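Side-chain contacts in intracellular protein transport protein USO1 (Saccharomyces cerevisiae S288c, PDB 6LSU), which is required for protein transport from the endoplasmic reticulum to the Golgi complex, its globular head, an armadillo-repeat structure, being the part described here: residues R103-I106 and S107-S110; M202-P205 and I206-A210; R443-L446 and L447-Q451; L401-V404 and V405-L408. All coordinates share one frame; numbering follows the deposited sequence.

Interaction 1 of 4, residues R103-I106 and S107-S110; sequences RGWI and SQQS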
# COMPACT_ATOMS: atom_id res chain seq x y z
N ARG A 103 -7.25 31.16 -4.00
CA ARG A 103 -7.35 30.11 -5.06
C ARG A 103 -6.37 28.97 -4.77
O ARG A 103 -6.77 27.84 -4.95
CB ARG A 103 -7.17 30.76 -6.43
CG ARG A 103 -8.39 31.62 -6.78
CD ARG A 103 -8.15 32.52 -7.94
NE ARG A 103 -7.43 33.68 -7.52
CZ ARG A 103 -7.04 34.63 -8.34
NH1 ARG A 103 -7.37 34.52 -9.63
NH2 ARG A 103 -6.31 35.66 -7.88
N GLY A 104 -5.15 29.24 -4.30
CA GLY A 104 -4.19 28.22 -3.86
C GLY A 104 -4.77 27.29 -2.82
O GLY A 104 -4.74 26.06 -3.01
N TRP A 105 -5.36 27.84 -1.76
CA TRP A 105 -6.12 27.07 -0.75
C TRP A 105 -7.22 26.21 -1.43
O TRP A 105 -7.40 25.03 -1.07
CB TRP A 105 -6.70 28.05 0.28
CG TRP A 105 -7.45 27.33 1.35
CD1 TRP A 105 -6.94 26.79 2.50
CD2 TRP A 105 -8.83 26.98 1.31
NE1 TRP A 105 -7.92 26.14 3.18
CE2 TRP A 105 -9.09 26.23 2.47
CE3 TRP A 105 -9.87 27.24 0.41
CZ2 TRP A 105 -10.35 25.73 2.76
CZ3 TRP A 105 -11.12 26.72 0.69
CH2 TRP A 105 -11.34 25.99 1.85
N ILE A 106 -7.94 26.76 -2.41
CA ILE A 106 -9.10 26.02 -3.01
C ILE A 106 -8.58 24.79 -3.72
O ILE A 106 -9.13 23.67 -3.45
CB ILE A 106 -9.93 26.90 -3.94
CG1 ILE A 106 -10.68 27.98 -3.18
CG2 ILE A 106 -10.88 26.06 -4.77
CD1 ILE A 106 -11.31 29.03 -4.08
N SER A 107 -7.53 24.95 -4.53
CA SER A 107 -6.91 23.82 -5.28
C SER A 107 -6.42 22.77 -4.29
O SER A 107 -6.89 21.60 -4.41
CB SER A 107 -5.84 24.28 -6.17
OG SER A 107 -6.43 25.06 -7.21
N GLN A 108 -5.62 23.20 -3.31
CA GLN A 108 -5.04 22.31 -2.26
C GLN A 108 -6.16 21.51 -1.58
O GLN A 108 -5.99 20.27 -1.40
CB GLN A 108 -4.25 23.11 -1.22
CG GLN A 108 -3.78 22.29 -0.03
CD GLN A 108 -3.37 23.22 1.09
OE1 GLN A 108 -2.22 23.68 1.16
NE2 GLN A 108 -4.34 23.57 1.93
N GLN A 109 -7.29 22.13 -1.25
CA GLN A 109 -8.43 21.36 -0.65
C GLN A 109 -8.92 20.30 -1.65
O GLN A 109 -9.19 19.16 -1.22
CB GLN A 109 -9.61 22.23 -0.26
CG GLN A 109 -9.27 23.26 0.78
CD GLN A 109 -8.49 22.62 1.90
OE1 GLN A 109 -7.31 22.94 2.06
NE2 GLN A 109 -9.12 21.68 2.63
N SER A 110 -9.05 20.62 -2.94
CA SER A 110 -9.55 19.61 -3.91
C SER A 110 -8.54 18.47 -4.03
O SER A 110 -8.99 17.36 -4.09
CB SER A 110 -9.89 20.19 -5.25
OG SER A 110 -10.91 21.18 -5.11
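Trp-105 and Gln-109, one helical turn apart, carry the main side-chain contact, an aliphatic CH-pi interaction. CG of Gln-109 lies over one face of the indole, 3.4 Å from the centroid of its six-membered ring and 16° off the ring normal. The indole reaches forward along the helix because its CG stands anti to the backbone N (chi1 -178°), while the glutamine chain bends at chi2 and brings its amide to within 12° of the ring plane. Replacing Trp-105 by an alanine is likely to strip the CG methylene of Gln-109 of the aromatic face it rests against and leave a gap beside it.

The polar side-chain bond joins neighbours: Gln-108 NE2 donates to Gln-109 OE1 over 3.0 Å, in the plane of its own amide and nearly in line with the acceptor carbonyl. This bond limits the rotation of the Gln-109 amide beside the indole. NE2 of Gln-108 also approaches CD1 of Trp-105 obliquely, at 4.2 Å.

Four backbone bonds of the i to i+4 kind underlie this, the last from Ser-110 N to Ile-106 O at 3.1 Å.

The segment forms most of helix 103-112. Arg-103 and Ile-106 pack against helix 160-174, and a salt bridge joins Arg-103 to Asp-99. Ser-107 and Ser-110 touch Leu-212 of helix 204-218, their hydroxyls hydrogen-bonded to Glu-209 and Glu-171, whereas Trp-105 rests on loop residues Ile-93, Gln-129 and Val-130.

Interaction 2 of 4, residues M202-P205 and I206-A210; sequences MHEP and IRDEA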
# COMPACT_ATOMS: atom_id res chain seq x y z
N MET A 202 -10.04 25.32 -24.37
CA MET A 202 -8.96 25.90 -25.20
C MET A 202 -7.88 26.44 -24.26
O MET A 202 -6.72 26.47 -24.67
CB MET A 202 -9.54 27.03 -26.06
CG MET A 202 -10.93 26.69 -26.66
SD MET A 202 -12.37 26.71 -25.48
CE MET A 202 -13.46 25.48 -26.19
N HIS A 203 -8.28 26.81 -23.04
CA HIS A 203 -7.42 27.48 -22.04
C HIS A 203 -6.99 26.50 -20.94
O HIS A 203 -7.87 25.92 -20.30
CB HIS A 203 -8.14 28.73 -21.54
CG HIS A 203 -8.26 29.78 -22.60
ND1 HIS A 203 -9.41 29.93 -23.39
CD2 HIS A 203 -7.37 30.71 -23.03
CE1 HIS A 203 -9.22 30.92 -24.24
NE2 HIS A 203 -7.97 31.41 -24.05
N GLU A 204 -5.67 26.32 -20.78
CA GLU A 204 -5.05 25.20 -20.04
C GLU A 204 -5.52 25.25 -18.58
O GLU A 204 -5.98 24.23 -18.04
CB GLU A 204 -3.52 25.22 -20.16
CG GLU A 204 -2.90 23.83 -20.23
CD GLU A 204 -1.47 23.76 -20.75
OE1 GLU A 204 -0.55 24.29 -20.07
OE2 GLU A 204 -1.26 23.16 -21.84
N PRO A 205 -5.51 26.42 -17.92
CA PRO A 205 -5.87 26.47 -16.50
C PRO A 205 -7.32 26.04 -16.26
O PRO A 205 -7.56 25.59 -15.21
CB PRO A 205 -5.63 27.94 -16.10
CG PRO A 205 -4.67 28.44 -17.19
CD PRO A 205 -5.15 27.74 -18.46
N ILE A 206 -8.24 26.15 -17.23
CA ILE A 206 -9.62 25.62 -17.04
C ILE A 206 -9.52 24.09 -17.06
O ILE A 206 -10.21 23.42 -16.28
CB ILE A 206 -10.58 26.17 -18.11
CG1 ILE A 206 -10.86 27.65 -17.86
CG2 ILE A 206 -11.87 25.34 -18.14
CD1 ILE A 206 -11.47 28.35 -19.04
N ARG A 207 -8.74 23.54 -17.99
CA ARG A 207 -8.53 22.08 -18.09
C ARG A 207 -8.00 21.58 -16.74
O ARG A 207 -8.65 20.73 -16.14
CB ARG A 207 -7.59 21.78 -19.25
CG ARG A 207 -7.27 20.31 -19.43
CD ARG A 207 -5.98 20.13 -20.19
NE ARG A 207 -4.81 20.53 -19.44
CZ ARG A 207 -3.55 20.38 -19.87
NH1 ARG A 207 -3.34 19.82 -21.06
NH2 ARG A 207 -2.51 20.73 -19.14
N ASP A 208 -6.93 22.20 -16.23
CA ASP A 208 -6.22 21.82 -14.98
C ASP A 208 -7.19 21.93 -13.80
O ASP A 208 -7.39 20.90 -13.06
CB ASP A 208 -4.97 22.69 -14.81
CG ASP A 208 -3.89 22.48 -15.87
OD1 ASP A 208 -4.03 21.63 -16.76
OD2 ASP A 208 -2.87 23.18 -15.76
N GLU A 209 -7.84 23.10 -13.66
CA GLU A 209 -8.81 23.30 -12.54
C GLU A 209 -9.95 22.27 -12.60
O GLU A 209 -10.38 21.80 -11.52
CB GLU A 209 -9.43 24.68 -12.53
CG GLU A 209 -9.69 25.14 -11.11
CD GLU A 209 -8.40 25.21 -10.30
OE1 GLU A 209 -8.47 25.09 -9.05
OE2 GLU A 209 -7.35 25.42 -10.93
N ALA A 210 -10.38 21.87 -13.79
CA ALA A 210 -11.54 20.98 -13.97
C ALA A 210 -11.20 19.56 -13.50
O ALA A 210 -12.14 18.84 -13.17
CB ALA A 210 -11.98 20.99 -15.43
O HOH W 1 -5.87 26.07 -13.31
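From Glu-204 to Asp-208 the backbone enters regular helical geometry, with Asp-208 N bonded to Glu-204 O at 2.9 Å, while His-203, at the N-cap position, offers its carbonyl to Ile-206 N and Arg-207 N in two weak bonds. Along one side of this first turn, Glu-204 and Arg-207 run side by side and point the same way. CG of Glu-204 sits over one face of the guanidinium, 3.3 Å from NH2 of Arg-207, and the carboxylate is nearly parallel to that group, the planes 8° apart. Stacked in this manner, OE2 of Glu-204 forms only a long salt bridge to NH2 of Arg-207, at 3.8 Å, in which no N-H points at the oxygen.

The directed bonds lie in the guanidinium plane instead. NE and NH2 of Arg-207 both grip OD1 of Asp-208, each at 3.0 Å, and the bend of the arginine at chi3 (70°) turns its edge to that oxygen. Arg-207 NH2 also forms a salt bridge with Glu-244 of helix 233-244. Farther along, a water donates to Pro-205 O and to Glu-209 OE2, and the other carboxylate oxygen of Glu-209 is bonded to Ser-107.

Proline in the first turn, where its missing N-H costs no helical bond, combines here with a salt-bridge network of Glu-204, Arg-207 and Asp-208: a helix start within ARM 3 of the armadillo-repeat head.

Interaction 3 of 4, residues R443-L446 and L447-Q451; sequences RDFL and LKQVQ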
# COMPACT_ATOMS: atom_id res chain seq x y z
N ARG A 443 4.84 -28.15 -4.59
CA ARG A 443 5.60 -29.42 -4.73
C ARG A 443 6.79 -29.29 -5.72
O ARG A 443 7.91 -29.73 -5.34
CB ARG A 443 4.63 -30.53 -5.11
CG ARG A 443 5.26 -31.91 -5.20
CD ARG A 443 4.21 -32.98 -5.48
NE ARG A 443 4.79 -34.18 -6.08
CZ ARG A 443 5.23 -34.29 -7.34
NH1 ARG A 443 5.15 -33.26 -8.18
NH2 ARG A 443 5.75 -35.43 -7.76
N ASP A 444 6.62 -28.75 -6.93
CA ASP A 444 7.69 -28.77 -7.95
C ASP A 444 8.84 -27.90 -7.43
O ASP A 444 10.04 -28.21 -7.69
CB ASP A 444 7.18 -28.34 -9.33
CG ASP A 444 6.34 -29.38 -10.09
OD1 ASP A 444 5.82 -30.35 -9.44
OD2 ASP A 444 6.18 -29.21 -11.32
N PHE A 445 8.48 -26.78 -6.80
CA PHE A 445 9.48 -25.81 -6.27
C PHE A 445 10.37 -26.52 -5.24
O PHE A 445 11.62 -26.43 -5.39
CB PHE A 445 8.79 -24.61 -5.62
CG PHE A 445 9.74 -23.68 -4.92
CD1 PHE A 445 10.65 -22.94 -5.63
CD2 PHE A 445 9.71 -23.57 -3.53
CE1 PHE A 445 11.51 -22.05 -5.00
CE2 PHE A 445 10.58 -22.70 -2.89
CZ PHE A 445 11.49 -21.97 -3.63
N LEU A 446 9.76 -27.16 -4.23
CA LEU A 446 10.50 -27.82 -3.14
C LEU A 446 11.41 -28.90 -3.75
O LEU A 446 12.65 -28.86 -3.44
CB LEU A 446 9.52 -28.43 -2.13
CG LEU A 446 8.93 -27.45 -1.12
CD1 LEU A 446 8.22 -28.22 -0.03
CD2 LEU A 446 10.01 -26.59 -0.49
N LEU A 447 10.84 -29.79 -4.58
CA LEU A 447 11.59 -30.87 -5.28
C LEU A 447 12.77 -30.30 -6.07
O LEU A 447 13.78 -30.93 -6.08
CB LEU A 447 10.67 -31.64 -6.24
CG LEU A 447 9.68 -32.58 -5.55
CD1 LEU A 447 8.85 -33.34 -6.58
CD2 LEU A 447 10.38 -33.52 -4.58
N LYS A 448 12.61 -29.17 -6.74
CA LYS A 448 13.72 -28.51 -7.49
C LYS A 448 14.73 -28.02 -6.44
O LYS A 448 15.92 -28.23 -6.63
CB LYS A 448 13.17 -27.41 -8.40
CG LYS A 448 14.17 -26.76 -9.36
CD LYS A 448 14.04 -25.23 -9.47
CE LYS A 448 14.91 -24.44 -8.49
NZ LYS A 448 14.24 -23.22 -7.96
N GLN A 449 14.25 -27.42 -5.34
CA GLN A 449 15.10 -26.81 -4.29
C GLN A 449 15.96 -27.88 -3.60
O GLN A 449 17.13 -27.55 -3.32
CB GLN A 449 14.28 -26.08 -3.22
CG GLN A 449 13.73 -24.75 -3.68
CD GLN A 449 14.73 -23.65 -3.50
OE1 GLN A 449 15.15 -23.32 -2.38
NE2 GLN A 449 15.06 -23.00 -4.61
N VAL A 450 15.41 -29.07 -3.34
CA VAL A 450 16.19 -30.17 -2.69
C VAL A 450 17.27 -30.69 -3.64
O VAL A 450 18.37 -30.90 -3.13
CB VAL A 450 15.33 -31.33 -2.15
CG1 VAL A 450 14.24 -30.81 -1.24
CG2 VAL A 450 14.74 -32.18 -3.25
N GLN A 451 17.01 -30.86 -4.95
CA GLN A 451 18.08 -31.22 -5.92
C GLN A 451 19.26 -30.27 -5.70
O GLN A 451 20.35 -30.77 -5.38
CB GLN A 451 17.64 -31.12 -7.39
CG GLN A 451 16.43 -31.97 -7.73
CD GLN A 451 16.77 -33.43 -7.92
OE1 GLN A 451 17.64 -33.99 -7.24
NE2 GLN A 451 16.07 -34.07 -8.85
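Phe-445 and Gln-449 make the tight side of this helical turn. CG of Gln-449 lies over one face of the phenyl ring, 3.7 Å from its centroid and 16° off the normal, a CH-pi contact, and the amide stacks on the ring with the planes 14° apart. NE2 of Gln-449 reaches to 3.7 Å from CE1 of Phe-445. The ring is carried forward over the glutamine by its first torsion, with CG opposite the backbone N (chi1 173°). Both ends of this buried amide are satisfied from outside the turn, OE1 by the backbone N of Leu-499 and NE2 by the carbonyl of Ala-497, so the flat group under the ring is held in orientation. A serine in place of Phe-445 is likely to open a gap over the Gln-449 amide and deprive its CG of the aromatic face.

The opposite character appears at Arg-443, Asp-444 and Lys-448. CD1 of Leu-447 sits over the centre of the Arg-443 guanidinium, 3.8 Å from CZ, a single methyl on a broad charged face. Arg-443 NH1 forms a salt bridge with OD1 of its exposed neighbour Asp-444 at 3.2 Å, while the exposed Lys-448 brings NZ no nearer than 4.2 Å to CE1 of Phe-445.

Within ARM 8, Leu-446 of helix 439-459 packs against Phe-524 and Phe-527 of helix 514-528 and Leu-538 of helix 535-543. Leu-447 and Val-450 pack on Ile-541 of the latter helix, and Phe-445 meets the ring of Phe-435 and touches Leu-499 of helix 499-504.

Interaction 4 of 4, residues L401-V404 and V405-L408; sequences LIPV and VSIL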
# COMPACT_ATOMS: atom_id res chain seq x y z
N LEU A 401 19.92 -14.37 -18.64
CA LEU A 401 18.51 -14.28 -18.20
C LEU A 401 18.37 -15.05 -16.90
O LEU A 401 18.72 -16.24 -16.88
CB LEU A 401 17.62 -14.88 -19.29
CG LEU A 401 17.59 -14.08 -20.58
CD1 LEU A 401 17.07 -14.95 -21.71
CD2 LEU A 401 16.74 -12.83 -20.44
N ILE A 402 17.91 -14.40 -15.84
CA ILE A 402 17.66 -15.08 -14.53
C ILE A 402 16.16 -15.18 -14.34
O ILE A 402 15.42 -14.24 -14.61
CB ILE A 402 18.36 -14.36 -13.38
CG1 ILE A 402 19.88 -14.29 -13.61
CG2 ILE A 402 18.03 -15.03 -12.07
CD1 ILE A 402 20.34 -13.05 -14.33
N PRO A 403 15.68 -16.34 -13.87
CA PRO A 403 14.28 -16.50 -13.49
C PRO A 403 13.90 -15.56 -12.35
O PRO A 403 14.64 -15.43 -11.40
CB PRO A 403 14.15 -17.94 -13.04
CG PRO A 403 15.34 -18.61 -13.60
CD PRO A 403 16.44 -17.57 -13.66
N VAL A 404 12.75 -14.89 -12.52
CA VAL A 404 12.18 -13.93 -11.52
C VAL A 404 12.07 -14.64 -10.16
O VAL A 404 12.50 -14.11 -9.16
CB VAL A 404 10.87 -13.36 -12.09
CG1 VAL A 404 9.71 -13.31 -11.12
CG2 VAL A 404 11.15 -11.98 -12.65
N VAL A 405 11.68 -15.89 -10.11
CA VAL A 405 11.48 -16.53 -8.78
C VAL A 405 12.83 -16.59 -8.04
O VAL A 405 12.86 -16.32 -6.85
CB VAL A 405 10.81 -17.89 -8.91
CG1 VAL A 405 10.76 -18.61 -7.58
CG2 VAL A 405 9.42 -17.72 -9.48
N SER A 406 13.90 -16.99 -8.73
CA SER A 406 15.29 -16.96 -8.20
C SER A 406 15.64 -15.56 -7.63
O SER A 406 16.05 -15.50 -6.44
CB SER A 406 16.27 -17.40 -9.29
OG SER A 406 16.06 -18.78 -9.54
N ILE A 407 15.44 -14.47 -8.38
CA ILE A 407 15.74 -13.09 -7.87
C ILE A 407 14.95 -12.81 -6.59
O ILE A 407 15.43 -12.20 -5.72
CB ILE A 407 15.47 -12.00 -8.91
CG1 ILE A 407 16.19 -12.29 -10.22
CG2 ILE A 407 15.88 -10.62 -8.37
CD1 ILE A 407 16.06 -11.19 -11.17
N LEU A 408 13.70 -13.22 -6.51
CA LEU A 408 12.88 -12.96 -5.32
C LEU A 408 13.57 -13.61 -4.11
O LEU A 408 13.76 -12.96 -3.12
CB LEU A 408 11.46 -13.49 -5.53
CG LEU A 408 10.64 -12.67 -6.51
CD1 LEU A 408 9.26 -13.28 -6.66
CD2 LEU A 408 10.46 -11.22 -6.08
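Ile-402 and Ile-407 meet across a strand-to-helix junction in ARM 7, where strand 399-403 of a two-stranded antiparallel sheet gives way to helix 404-414 with Pro-403 at the N-cap position. Their side chains cross at about a right angle, and the methyl CG2 of Ile-402 rests 3.8 Å from CG1 of Ile-407. In Ile-402 this branch stands opposite the backbone N, beside the carbonyl carbon, the position from which it meets the first turn of the helix, while the CG1 branch leads away. Ile-407 has its CG1 opposite its own carbonyl carbon (chi1 -53°), which sets that branch against the Ile-402 methyl. The same CG2 of Ile-402 also lies 4.1 Å from CB of Ser-406.

Val-404 and Leu-408, one turn apart, approach more loosely, at 4.5 Å between CG1 and CD1. Both also pack against Phe-376 and Phe-346, on helices 370-376 and 337-346, and Ile-407 touches Val-381 and Tyr-383 of the partner strand 380-384.

The backbone makes the turn with Leu-408 N bonded to Val-404 O at 3.0 Å, and with the amide of Ile-407 donating to Pro-403 O at 3.3 Å, in the plane of that carbonyl.

How the interactions relate
All four contacts are local and partly buried, but to different degrees: interactions 3 and 4 each have three buried residues set among aromatic and aliphatic side chains, while interaction 2 has the most exposed residues. Interactions 1 and 2 touch through a serine and a glutamate and so join helices 103-112 and 204-218. Interactions 3 and 4 lie on the other side of the chain's centre from interaction 1, their own centres about 15 Å apart without touching. Interactions 1 and 3 share an aromatic ring over a glutamine CG, but the amide is tied to a neighbouring side chain in the first and to backbone atoms of Ala-497 and Leu-499 in the third. Interaction 2 relies on charge; interaction 4, at a strand's end, is aliphatic.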